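Local coordinates for putative hydrogenase expression/formation protein hupG (PDB 2QSI) that is of unproven function but, as a thioredoxin-like HupG/HyaE family member, probably takes part in the expression or formation of hydrogenase, at residues K34-F39 / R67-E72. Residues are numbered along the deposited sequence; the frame is centred on the assembly and turned at random.
Sequences KIVVLF and RLVAAE
Strands 35-39 and 68-72 run parallel in register, joined by five backbone hydrogen bonds. Ile-35 and Val-37 use both N-H and C=O, Phe-39 its N-H: Val-37 N reaches Val-69 O at 2.8 Å, almost straight at 174°, while Val-37 O accepts Ala-71 N at 3.0 Å. Ile-35 N to Arg-67 O and Phe-39 N to Ala-71 O are the outermost bonds. CA-H...O contacts accompany these bonds, the shortest from Leu-68 CA to Ile-35 O at 3.1 Å. Apolar packing differs on the two faces. On one, Leu-68 swings CD2 obliquely across to Ile-35 CB, 3.7 Å away, and also reaches Val-37 CG2; on the other, Val-36 CG2 lies alongside Val-69 CG1 at 3.8 Å, with Phe-28 of helix 25-30 over both valines. Phe-39 and Glu-72 extend side by side, each CG anti to its backbone N, with ring and carboxylate planes 71° apart and Glu-72 OE1 3.8 Å from Phe-39 CE2. Glu-72 OE2 forms a salt bridge with Arg-41; an alanine here would lose it and the contact with CD2 and CE2 of Phe-39, and would probably leave Arg-41 and the ring less firmly held. At the start of the strands, the extended Lys-34 chain passes over Leu-68 O, and two waters bridge NZ and that carbonyl, one 2.8 Å from NZ, the other held by NZ only weakly. Arg-67 turns away to Asp-126 of the second subunit. Helix 50-62 packs on Val-37 and Phe-39 and links the two strands as a beta-alpha-beta crossover; the strands are the central parallel pair of a thioredoxin-like sheet.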
loop_
_atom_site.group_PDB
_atom_site.type_symbol
_atom_site.label_atom_id
_atom_site.label_comp_id
_atom_site.label_asym_id
_atom_site.label_seq_id
_atom_site.Cartn_x
_atom_site.Cartn_y
_atom_site.Cartn_z
ATOM N N LYS A 34 0.614 10.039 4.299
ATOM C CA LYS A 34 -0.760 10.468 4.413
ATOM C C LYS A 34 -1.539 9.596 3.476
ATOM O O LYS A 34 -0.950 8.958 2.606
ATOM C CB LYS A 34 -0.894 11.916 4.003
ATOM C CG LYS A 34 -0.234 12.923 5.005
ATOM C CD LYS A 34 -0.717 14.334 4.817
ATOM C CE LYS A 34 0.043 15.333 5.723
ATOM N NZ LYS A 34 -0.312 16.723 5.311
ATOM N N ILE A 35 -2.846 9.600 3.623
ATOM C CA ILE A 35 -3.737 8.958 2.640
ATOM C C ILE A 35 -3.762 9.892 1.426
ATOM O O ILE A 35 -3.868 11.122 1.569
ATOM C CB ILE A 35 -5.165 8.759 3.223
ATOM C CG1 ILE A 35 -5.205 7.711 4.376
ATOM C CG2 ILE A 35 -6.175 8.384 2.155
ATOM C CD1 ILE A 35 -4.430 6.510 4.105
ATOM N N VAL A 36 -3.622 9.298 0.251
ATOM C CA VAL A 36 -3.583 10.017 -0.986
ATOM C C VAL A 36 -4.927 10.052 -1.697
ATOM O O VAL A 36 -5.606 9.048 -1.844
ATOM C CB VAL A 36 -2.487 9.411 -1.898
ATOM C CG1 VAL A 36 -2.487 10.122 -3.277
ATOM C CG2 VAL A 36 -1.095 9.531 -1.154
ATOM N N VAL A 37 -5.296 11.239 -2.157
ATOM C CA VAL A 37 -6.471 11.405 -2.985
ATOM C C VAL A 37 -5.987 11.683 -4.423
ATOM O O VAL A 37 -5.395 12.752 -4.713
ATOM C CB VAL A 37 -7.354 12.532 -2.479
ATOM C CG1 VAL A 37 -8.651 12.625 -3.321
ATOM C CG2 VAL A 37 -7.707 12.308 -0.993
ATOM N N LEU A 38 -6.218 10.723 -5.310
ATOM C CA LEU A 38 -5.857 10.882 -6.704
ATOM C C LEU A 38 -7.076 11.348 -7.445
ATOM O O LEU A 38 -8.130 10.710 -7.361
ATOM C CB LEU A 38 -5.398 9.572 -7.336
ATOM C CG LEU A 38 -4.133 8.928 -6.792
ATOM C CD1 LEU A 38 -3.909 7.579 -7.526
ATOM C CD2 LEU A 38 -2.971 9.896 -6.849
ATOM N N PHE A 39 -6.899 12.460 -8.154
ATOM C CA PHE A 39 -7.925 13.127 -8.946
ATOM C C PHE A 39 -7.768 12.763 -10.412
ATOM O O PHE A 39 -6.784 13.139 -11.055
ATOM C CB PHE A 39 -7.806 14.647 -8.754
ATOM C CG PHE A 39 -8.689 15.455 -9.644
ATOM C CD1 PHE A 39 -9.974 15.067 -9.939
ATOM C CD2 PHE A 39 -8.232 16.687 -10.126
ATOM C CE1 PHE A 39 -10.791 15.891 -10.763
ATOM C CE2 PHE A 39 -9.004 17.465 -10.909
ATOM C CZ PHE A 39 -10.294 17.063 -11.236
ATOM N N ARG A 67 -4.422 14.473 7.363
ATOM C CA ARG A 67 -4.775 13.093 6.979
ATOM C C ARG A 67 -4.578 12.793 5.499
ATOM O O ARG A 67 -4.317 11.651 5.156
ATOM C CB ARG A 67 -6.223 12.769 7.355
ATOM C CG ARG A 67 -6.550 12.775 8.867
ATOM C CD ARG A 67 -5.744 11.773 9.691
ATOM N NE ARG A 67 -5.908 10.332 9.362
ATOM C CZ ARG A 67 -6.913 9.543 9.783
ATOM N NH1 ARG A 67 -7.918 10.013 10.531
ATOM N NH2 ARG A 67 -6.905 8.252 9.463
ATOM N N LEU A 68 -4.631 13.825 4.662
ATOM C CA LEU A 68 -4.751 13.647 3.204
ATOM C C LEU A 68 -3.777 14.523 2.437
ATOM O O LEU A 68 -3.367 15.606 2.914
ATOM C CB LEU A 68 -6.165 14.028 2.762
ATOM C CG LEU A 68 -7.311 13.298 3.426
ATOM C CD1 LEU A 68 -8.651 13.928 2.982
ATOM C CD2 LEU A 68 -7.211 11.791 3.130
ATOM N N VAL A 69 -3.469 14.078 1.225
ATOM C CA VAL A 69 -2.698 14.844 0.270
ATOM C C VAL A 69 -3.238 14.517 -1.107
ATOM O O VAL A 69 -3.717 13.400 -1.334
ATOM C CB VAL A 69 -1.213 14.539 0.342
ATOM C CG1 VAL A 69 -0.939 13.127 -0.072
ATOM C CG2 VAL A 69 -0.440 15.505 -0.556
ATOM N N ALA A 70 -3.252 15.504 -1.997
ATOM C CA ALA A 70 -3.880 15.312 -3.308
ATOM C C ALA A 70 -2.862 15.362 -4.426
ATOM O O ALA A 70 -1.834 16.041 -4.339
ATOM C CB ALA A 70 -4.991 16.376 -3.560
ATOM N N ALA A 71 -3.160 14.650 -5.484
ATOM C CA ALA A 71 -2.460 14.761 -6.751
ATOM C C ALA A 71 -3.447 14.509 -7.890
ATOM O O ALA A 71 -4.309 13.636 -7.808
ATOM C CB ALA A 71 -1.320 13.762 -6.861
ATOM N N GLU A 72 -3.261 15.262 -8.969
ATOM C CA GLU A 72 -4.023 15.089 -10.205
ATOM C C GLU A 72 -3.249 14.132 -11.094
ATOM O O GLU A 72 -2.023 14.203 -11.165
ATOM C CB GLU A 72 -4.222 16.422 -10.922
ATOM C CG GLU A 72 -5.011 16.282 -12.217
ATOM C CD GLU A 72 -5.439 17.581 -12.831
ATOM O OE1 GLU A 72 -5.618 18.591 -12.094
ATOM O OE2 GLU A 72 -5.647 17.585 -14.069
HETATM O O HOH W 1 -1.721 17.596 2.456
HETATM O O HOH W 2 -3.068 16.648 5.369
#